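Local coordinates for Rho GTPase-activating protein 15 (Homo sapiens, PDB 3BYI), which stimulates GTP hydrolysis by Rho-type GTPases, RAC1 among them, through its RhoGAP domain and so returns them to the inactive GDP-bound state, at residues 114-119 with 133-138; 16-21 with 74-79. All coordinates share one frame; numbering follows the deposited sequence.

Contact 1: 114-119 with 133-138; sequences EQFVEA and KSLVQK
Leu135 reaches from helix 125-138 onto Gln115 and Phe116 of helix 110-120, the two arms of an antiparallel helical hairpin in the all-helical RhoGAP domain. The segment axes run at 162° to each other and come no nearer than 10.3 Å, a wide spacing bridged by side chains without any hydrogen bond from one segment to the other. Leu135 fills the closely packed part. Its CD1 sits over one face of the Phe116 ring, 4.2 Å from the centroid in a CH-pi contact, displaced toward the rim, while its CB lies over the same ring near CE2. Val136 CG2 closes on the ring edge, 4.4 Å from Phe116 CE2, and Ala119 CB adds a further apolar contact to Leu135 CD1. Phe108 meets the Phe116 ring edge-to-face, and Ile199 of helix 189-205 also touches it. An alanine in place of Leu135 would probably open a gap where CD1 covers the Phe116 ring and where CD2 meets Gln115, though CB would remain over the ring. Toward the more open, polar side only Lys138 is loosely held: its NZ makes a weak bond to Ser134 O, and its CD stays 4.3 Å from Gln115 OE1. Gln115 itself lies close against Leu135, extended beyond CG (chi2 174°), which sets its CD 3.4 Å and its OE1 3.1 Å from Leu135 CD2.

Contact 2: 16-21 with 74-79; sequences KDQIFG and NQEEKL
Asn74, at the end of helix 63-74, and Glu76, whose positive phi marks the Schellman motif closing that helix, meet the irregular segment 16-21 in this all-helical RhoGAP domain. Hydrogen bonds to backbone N-H groups form the first set. The buried OD1 of Asn74 accepts two: Phe20 N, at 2.8 Å from OD1, lies in the carbonyl plane on a lone pair, whereas Ile19 N, at 2.9 Å from OD1, is tilted 26° from that plane. The two bonds grip OD1 and would fix the rotation of the amide. Gln75 OE1 takes Lys16 N at 3.0 Å, in a nearly straight bond; it also accepts from a water that binds Asp17 N weakly, while Gln75 NE2 donates to Leu14 O.

Charge supplies the second set. Lys16 NZ forms a salt bridge with Glu76 OE1 at 2.9 Å, the two side chains crossing at about a right angle. The other carboxylate oxygen, OE2, pairs with Arg30, so both ends of the group have cationic partners.

The remaining contacts are non-bonded. Phe20 sets its ring edge toward Asn74 OD1, with the ring and amide planes 87° apart, and packs beyond it on Val73 and Met98. Gln18 CG, anti to the backbone N (chi1 -163°), makes a short approach of 3.0 Å to Glu76 OE2.

In the fold
The two contacts lie on opposite sides of the chain's centre, the centre of contact 1 about 18 Å and that of contact 2 about 17 Å from it. Their own centres are 32 Å apart and their nearest atoms about 20 Å, so they do not touch. They also follow in series along the chain: contact 2 joins the loop between helices 6-12 and 24-31 to the end of helix 63-74 and the residues after it, and contact 1 then pairs two successive helices, 110-120 and 125-138. Helix 89-102, which meets Ile19 and Phe20, lies between them in sequence. Both are structural contacts away from the predicted arginine finger, Arg58, which is expected to stabilise the transition state of GTP hydrolysis.

Contact 1: 114-119 with 133-138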
ATOM      1  N   GLU A 114      -7.326 -13.662 -10.320  1.00 48.30           N
ATOM      2  CA  GLU A 114      -8.166 -14.090 -11.445  1.00 48.45           C
ATOM      3  C   GLU A 114      -9.595 -13.558 -11.308  1.00 48.84           C
ATOM      4  O   GLU A 114     -10.192 -13.127 -12.294  1.00 48.80           O
ATOM      5  CB  GLU A 114      -8.165 -15.613 -11.618  1.00 46.59           C
ATOM      6  N   GLN A 115     -10.122 -13.555 -10.078  1.00 50.57           N
ATOM      7  CA  GLN A 115     -11.484 -13.087  -9.812  1.00 51.04           C
ATOM      8  C   GLN A 115     -11.638 -11.596 -10.013  1.00 48.37           C
ATOM      9  O   GLN A 115     -12.678 -11.176 -10.508  1.00 50.16           O
ATOM     10  CB  GLN A 115     -11.969 -13.468  -8.395  1.00 52.09           C
ATOM     11  CG  GLN A 115     -12.535 -14.919  -8.212  1.00 53.80           C
ATOM     12  CD  GLN A 115     -12.863 -15.273  -6.714  1.00 63.97           C
ATOM     13  OE1 GLN A 115     -14.019 -15.125  -6.287  1.00 67.67           O
ATOM     14  NE2 GLN A 115     -11.849 -15.720  -5.927  1.00 55.05           N
ATOM     15  N   PHE A 116     -10.639 -10.809  -9.575  1.00 48.78           N
ATOM     16  CA  PHE A 116     -10.604  -9.317  -9.743  1.00 45.80           C
ATOM     17  C   PHE A 116     -10.454  -8.907 -11.205  1.00 44.98           C
ATOM     18  O   PHE A 116     -11.076  -7.932 -11.649  1.00 40.44           O
ATOM     19  CB  PHE A 116      -9.448  -8.657  -8.949  1.00 45.05           C
ATOM     20  CG  PHE A 116      -9.751  -8.394  -7.468  1.00 45.07           C
ATOM     21  CD1 PHE A 116      -9.157  -9.151  -6.476  1.00 42.89           C
ATOM     22  CD2 PHE A 116     -10.629  -7.390  -7.088  1.00 49.96           C
ATOM     23  CE1 PHE A 116      -9.440  -8.917  -5.114  1.00 48.00           C
ATOM     24  CE2 PHE A 116     -10.901  -7.137  -5.746  1.00 45.45           C
ATOM     25  CZ  PHE A 116     -10.312  -7.906  -4.753  1.00 45.11           C
ATOM     26  N   VAL A 117      -9.611  -9.636 -11.937  1.00 47.17           N
ATOM     27  CA  VAL A 117      -9.491  -9.450 -13.399  1.00 48.84           C
ATOM     28  C   VAL A 117     -10.813  -9.700 -14.116  1.00 49.00           C
ATOM     29  O   VAL A 117     -11.198  -8.895 -14.962  1.00 50.34           O
ATOM     30  CB  VAL A 117      -8.412 -10.374 -14.035  1.00 50.67           C
ATOM     31  CG1 VAL A 117      -8.477 -10.314 -15.573  1.00 49.65           C
ATOM     32  CG2 VAL A 117      -7.037  -9.996 -13.552  1.00 45.30           C
ATOM     33  N   GLU A 118     -11.481 -10.820 -13.813  1.00 47.64           N
ATOM     34  CA  GLU A 118     -12.822 -11.101 -14.355  1.00 50.85           C
ATOM     35  C   GLU A 118     -13.774  -9.956 -14.037  1.00 49.69           C
ATOM     36  O   GLU A 118     -14.625  -9.587 -14.869  1.00 48.36           O
ATOM     37  CB  GLU A 118     -13.431 -12.377 -13.750  1.00 50.24           C
ATOM     38  CG  GLU A 118     -12.890 -13.689 -14.282  1.00 59.80           C
ATOM     39  CD  GLU A 118     -13.646 -14.918 -13.727  1.00 63.09           C
ATOM     40  OE1 GLU A 118     -14.622 -14.731 -12.958  1.00 76.83           O
ATOM     41  OE2 GLU A 118     -13.265 -16.070 -14.069  1.00 79.25           O
ATOM     42  N   ALA A 119     -13.649  -9.434 -12.812  1.00 48.45           N
ATOM     43  CA  ALA A 119     -14.498  -8.342 -12.338  1.00 48.65           C
ATOM     44  C   ALA A 119     -14.349  -7.084 -13.168  1.00 48.77           C
ATOM     45  O   ALA A 119     -15.364  -6.536 -13.590  1.00 48.17           O
ATOM     46  CB  ALA A 119     -14.255  -8.032 -10.851  1.00 47.10           C
ATOM     47  N   LYS A 133     -16.896  -5.387  -5.415  1.00 45.78           N
ATOM     48  CA  LYS A 133     -17.382  -5.203  -4.048  1.00 48.30           C
ATOM     49  C   LYS A 133     -17.698  -6.542  -3.364  1.00 49.18           C
ATOM     50  O   LYS A 133     -17.402  -6.723  -2.158  1.00 48.48           O
ATOM     51  CB  LYS A 133     -18.635  -4.318  -4.065  1.00 49.29           C
ATOM     52  CG  LYS A 133     -19.323  -4.195  -2.720  1.00 51.12           C
ATOM     53  CD  LYS A 133     -20.589  -3.373  -2.822  1.00 56.09           C
ATOM     54  CE  LYS A 133     -21.107  -3.077  -1.433  1.00 60.82           C
ATOM     55  NZ  LYS A 133     -22.518  -2.645  -1.458  1.00 58.19           N
ATOM     56  N   SER A 134     -18.297  -7.459  -4.135  1.00 48.19           N
ATOM     57  CA  SER A 134     -18.495  -8.855  -3.723  1.00 48.51           C
ATOM     58  C   SER A 134     -17.171  -9.461  -3.306  1.00 49.58           C
ATOM     59  O   SER A 134     -17.073 -10.106  -2.251  1.00 47.39           O
ATOM     60  CB  SER A 134     -19.022  -9.698  -4.879  1.00 48.53           C
ATOM     61  OG  SER A 134     -20.280  -9.239  -5.310  1.00 55.13           O
ATOM     62  N   LEU A 135     -16.153  -9.270  -4.153  1.00 45.37           N
ATOM     63  CA  LEU A 135     -14.852  -9.865  -3.891  1.00 44.40           C
ATOM     64  C   LEU A 135     -14.187  -9.283  -2.656  1.00 43.20           C
ATOM     65  O   LEU A 135     -13.567 -10.010  -1.915  1.00 44.67           O
ATOM     66  CB  LEU A 135     -13.933  -9.734  -5.101  1.00 44.73           C
ATOM     67  CG  LEU A 135     -14.069 -10.829  -6.134  1.00 47.61           C
ATOM     68  CD1 LEU A 135     -13.327 -10.422  -7.373  1.00 46.52           C
ATOM     69  CD2 LEU A 135     -13.553 -12.163  -5.553  1.00 40.79           C
ATOM     70  N   VAL A 136     -14.290  -7.973  -2.453  1.00 45.69           N
ATOM     71  CA  VAL A 136     -13.719  -7.332  -1.260  1.00 44.06           C
ATOM     72  C   VAL A 136     -14.336  -7.938   0.009  1.00 44.83           C
ATOM     73  O   VAL A 136     -13.631  -8.149   1.009  1.00 42.79           O
ATOM     74  CB  VAL A 136     -13.898  -5.780  -1.284  1.00 42.94           C
ATOM     75  CG1 VAL A 136     -13.618  -5.138   0.122  1.00 44.44           C
ATOM     76  CG2 VAL A 136     -13.005  -5.184  -2.359  1.00 38.02           C
ATOM     77  N   GLN A 137     -15.642  -8.224  -0.044  1.00 45.00           N
ATOM     78  CA  GLN A 137     -16.352  -8.897   1.061  1.00 46.26           C
ATOM     79  C   GLN A 137     -15.870 -10.334   1.301  1.00 43.89           C
ATOM     80  O   GLN A 137     -16.096 -10.883   2.367  1.00 44.80           O
ATOM     81  CB  GLN A 137     -17.882  -8.853   0.842  1.00 46.86           C
ATOM     82  CG  GLN A 137     -18.496  -7.449   1.112  1.00 52.52           C
ATOM     83  CD  GLN A 137     -19.887  -7.210   0.474  1.00 53.28           C
ATOM     84  OE1 GLN A 137     -20.349  -7.972  -0.389  1.00 63.36           O
ATOM     85  NE2 GLN A 137     -20.543  -6.117   0.890  1.00 54.79           N
ATOM     86  N   LYS A 138     -15.220 -10.953   0.322  1.00 43.72           N
ATOM     87  CA  LYS A 138     -14.658 -12.279   0.550  1.00 45.28           C
ATOM     88  C   LYS A 138     -13.232 -12.244   1.121  1.00 43.82           C
ATOM     89  O   LYS A 138     -12.724 -13.261   1.533  1.00 43.54           O
ATOM     90  CB  LYS A 138     -14.712 -13.142  -0.713  1.00 43.75           C
ATOM     91  CG  LYS A 138     -16.127 -13.412  -1.242  1.00 46.20           C
ATOM     92  CD  LYS A 138     -16.092 -14.101  -2.626  1.00 47.09           C
ATOM     93  CE  LYS A 138     -17.477 -14.173  -3.281  1.00 47.87           C
ATOM     94  NZ  LYS A 138     -17.916 -12.855  -3.886  1.00 51.72           N
TER

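Contact 2: 16-21 with 74-79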
ATOM      1  N   LYS A  16      15.713  -6.905  14.902  1.00 64.64           N
ATOM      2  CA  LYS A  16      14.440  -7.604  14.998  1.00 64.16           C
ATOM      3  C   LYS A  16      13.877  -8.057  13.655  1.00 61.20           C
ATOM      4  O   LYS A  16      13.389  -9.175  13.565  1.00 56.32           O
ATOM      5  CB  LYS A  16      13.405  -6.718  15.712  1.00 65.24           C
ATOM      6  CG  LYS A  16      13.324  -6.884  17.229  1.00 68.50           C
ATOM      7  CD  LYS A  16      12.180  -6.035  17.816  1.00 67.40           C
ATOM      8  CE  LYS A  16      11.542  -6.703  19.011  1.00 76.60           C
ATOM      9  NZ  LYS A  16      11.122  -5.707  20.033  1.00 87.77           N
ATOM     10  N   ASP A  17      13.924  -7.187  12.637  1.00 60.65           N
ATOM     11  CA  ASP A  17      13.236  -7.418  11.330  1.00 62.03           C
ATOM     12  C   ASP A  17      11.763  -7.787  11.505  1.00 61.41           C
ATOM     13  O   ASP A  17      11.217  -8.643  10.794  1.00 62.04           O
ATOM     14  CB  ASP A  17      13.916  -8.503  10.505  1.00 63.95           C
ATOM     15  CG  ASP A  17      14.849  -7.959   9.455  1.00 64.04           C
ATOM     16  OD1 ASP A  17      14.595  -6.873   8.930  1.00 60.70           O
ATOM     17  OD2 ASP A  17      15.823  -8.664   9.125  1.00 70.13           O
ATOM     18  N   GLN A  18      11.127  -7.105  12.444  1.00 60.72           N
ATOM     19  CA  GLN A  18       9.840  -7.511  12.961  1.00 57.58           C
ATOM     20  C   GLN A  18       8.668  -7.271  11.987  1.00 54.36           C
ATOM     21  O   GLN A  18       7.810  -8.131  11.878  1.00 52.58           O
ATOM     22  CB  GLN A  18       9.597  -6.791  14.290  1.00 56.07           C
ATOM     23  CG  GLN A  18       8.498  -7.419  15.123  1.00 53.75           C
ATOM     24  CD  GLN A  18       8.796  -8.860  15.489  1.00 56.72           C
ATOM     25  OE1 GLN A  18       9.817  -9.147  16.099  1.00 50.34           O
ATOM     26  NE2 GLN A  18       7.906  -9.772  15.110  1.00 44.41           N
ATOM     27  N   ILE A  19       8.645  -6.126  11.289  1.00 50.39           N
ATOM     28  CA  ILE A  19       7.434  -5.658  10.576  1.00 49.91           C
ATOM     29  C   ILE A  19       7.520  -5.848   9.072  1.00 48.78           C
ATOM     30  O   ILE A  19       6.621  -6.419   8.444  1.00 52.37           O
ATOM     31  CB  ILE A  19       7.128  -4.158  10.862  1.00 47.68           C
ATOM     32  CG1 ILE A  19       7.058  -3.861  12.371  1.00 52.08           C
ATOM     33  CG2 ILE A  19       5.818  -3.740  10.204  1.00 49.13           C
ATOM     34  CD1 ILE A  19       5.979  -4.599  13.102  1.00 48.21           C
ATOM     35  N   PHE A  20       8.578  -5.312   8.479  1.00 48.43           N
ATOM     36  CA  PHE A  20       8.703  -5.322   7.028  1.00 46.13           C
ATOM     37  C   PHE A  20       9.059  -6.752   6.633  1.00 44.70           C
ATOM     38  O   PHE A  20       9.894  -7.378   7.293  1.00 45.87           O
ATOM     39  CB  PHE A  20       9.762  -4.343   6.550  1.00 44.77           C
ATOM     40  CG  PHE A  20       9.305  -2.903   6.504  1.00 42.56           C
ATOM     41  CD1 PHE A  20       8.955  -2.222   7.666  1.00 44.37           C
ATOM     42  CD2 PHE A  20       9.270  -2.209   5.303  1.00 41.98           C
ATOM     43  CE1 PHE A  20       8.541  -0.861   7.613  1.00 42.64           C
ATOM     44  CE2 PHE A  20       8.879  -0.841   5.272  1.00 43.59           C
ATOM     45  CZ  PHE A  20       8.520  -0.197   6.429  1.00 43.43           C
ATOM     46  N   GLY A  21       8.389  -7.255   5.590  1.00 42.90           N
ATOM     47  CA  GLY A  21       8.608  -8.596   5.078  1.00 43.54           C
ATOM     48  C   GLY A  21       7.775  -9.679   5.743  1.00 44.48           C
ATOM     49  O   GLY A  21       7.919 -10.849   5.395  1.00 43.75           O
ATOM     50  N   ASN A  74      11.201  -1.569  12.164  1.00 47.86           N
ATOM     51  CA  ASN A  74      11.545  -2.960  12.399  1.00 49.05           C
ATOM     52  C   ASN A  74      12.105  -3.210  13.812  1.00 51.01           C
ATOM     53  O   ASN A  74      11.836  -4.263  14.413  1.00 52.69           O
ATOM     54  CB  ASN A  74      12.542  -3.482  11.328  1.00 48.22           C
ATOM     55  CG  ASN A  74      11.855  -4.118  10.119  1.00 43.60           C
ATOM     56  OD1 ASN A  74      10.691  -4.467  10.170  1.00 48.20           O
ATOM     57  ND2 ASN A  74      12.597  -4.290   9.040  1.00 42.42           N
ATOM     58  N   GLN A  75      12.876  -2.242  14.324  1.00 51.61           N
ATOM     59  CA  GLN A  75      13.376  -2.280  15.699  1.00 52.82           C
ATOM     60  C   GLN A  75      12.265  -2.085  16.726  1.00 53.09           C
ATOM     61  O   GLN A  75      12.524  -2.111  17.923  1.00 51.42           O
ATOM     62  CB  GLN A  75      14.474  -1.211  15.918  1.00 54.47           C
ATOM     63  CG  GLN A  75      15.849  -1.531  15.295  1.00 59.33           C
ATOM     64  CD  GLN A  75      16.454  -2.835  15.805  1.00 56.86           C
ATOM     65  OE1 GLN A  75      16.009  -3.930  15.419  1.00 56.38           O
ATOM     66  NE2 GLN A  75      17.485  -2.728  16.667  1.00 51.52           N
ATOM     67  N   GLU A  76      11.034  -1.907  16.249  1.00 54.20           N
ATOM     68  CA  GLU A  76       9.900  -1.449  17.056  1.00 54.98           C
ATOM     69  C   GLU A  76      10.231  -0.335  18.061  1.00 54.08           C
ATOM     70  O   GLU A  76       9.822  -0.413  19.201  1.00 50.30           O
ATOM     71  CB  GLU A  76       9.241  -2.634  17.742  1.00 55.19           C
ATOM     72  CG  GLU A  76       8.590  -3.589  16.780  1.00 57.27           C
ATOM     73  CD  GLU A  76       8.146  -4.900  17.421  1.00 58.29           C
ATOM     74  OE1 GLU A  76       8.798  -5.421  18.360  1.00 59.68           O
ATOM     75  OE2 GLU A  76       7.127  -5.434  16.968  1.00 67.16           O
ATOM     76  N   GLU A  77      10.964   0.683  17.602  1.00 55.76           N
ATOM     77  CA  GLU A  77      11.173   1.903  18.347  1.00 57.26           C
ATOM     78  C   GLU A  77       9.927   2.759  18.174  1.00 58.90           C
ATOM     79  O   GLU A  77       9.118   2.526  17.264  1.00 59.14           O
ATOM     80  CB  GLU A  77      12.432   2.651  17.870  1.00 56.93           C
ATOM     81  CG  GLU A  77      13.718   1.790  17.855  1.00 62.80           C
ATOM     82  N   LYS A  78       9.773   3.746  19.056  1.00 57.10           N
ATOM     83  CA  LYS A  78       8.705   4.732  18.921  1.00 55.01           C
ATOM     84  C   LYS A  78       8.983   5.603  17.687  1.00 54.36           C
ATOM     85  O   LYS A  78      10.083   6.091  17.487  1.00 55.62           O
ATOM     86  CB  LYS A  78       8.496   5.544  20.212  1.00 54.40           C
ATOM     87  CG  LYS A  78       9.659   6.295  20.768  1.00 52.77           C
ATOM     88  CD  LYS A  78       9.234   6.983  22.068  1.00 49.52           C
ATOM     89  CE  LYS A  78      10.100   8.193  22.398  1.00 51.74           C
ATOM     90  NZ  LYS A  78      10.975   7.952  23.581  1.00 59.80           N
ATOM     91  N   LEU A  79       7.998   5.699  16.811  1.00 50.77           N
ATOM     92  CA  LEU A  79       8.115   6.517  15.620  1.00 48.99           C
ATOM     93  C   LEU A  79       7.272   7.779  15.826  1.00 48.38           C
ATOM     94  O   LEU A  79       6.101   7.694  16.198  1.00 50.21           O
ATOM     95  CB  LEU A  79       7.688   5.734  14.377  1.00 48.68           C
ATOM     96  CG  LEU A  79       7.869   6.441  13.037  1.00 48.81           C
ATOM     97  CD1 LEU A  79       9.351   6.781  12.825  1.00 41.49           C
ATOM     98  CD2 LEU A  79       7.324   5.558  11.930  1.00 47.61           C
TER
HETATM   99  O   HOH W   1      15.509  -4.255  12.534  1.00 49.23           O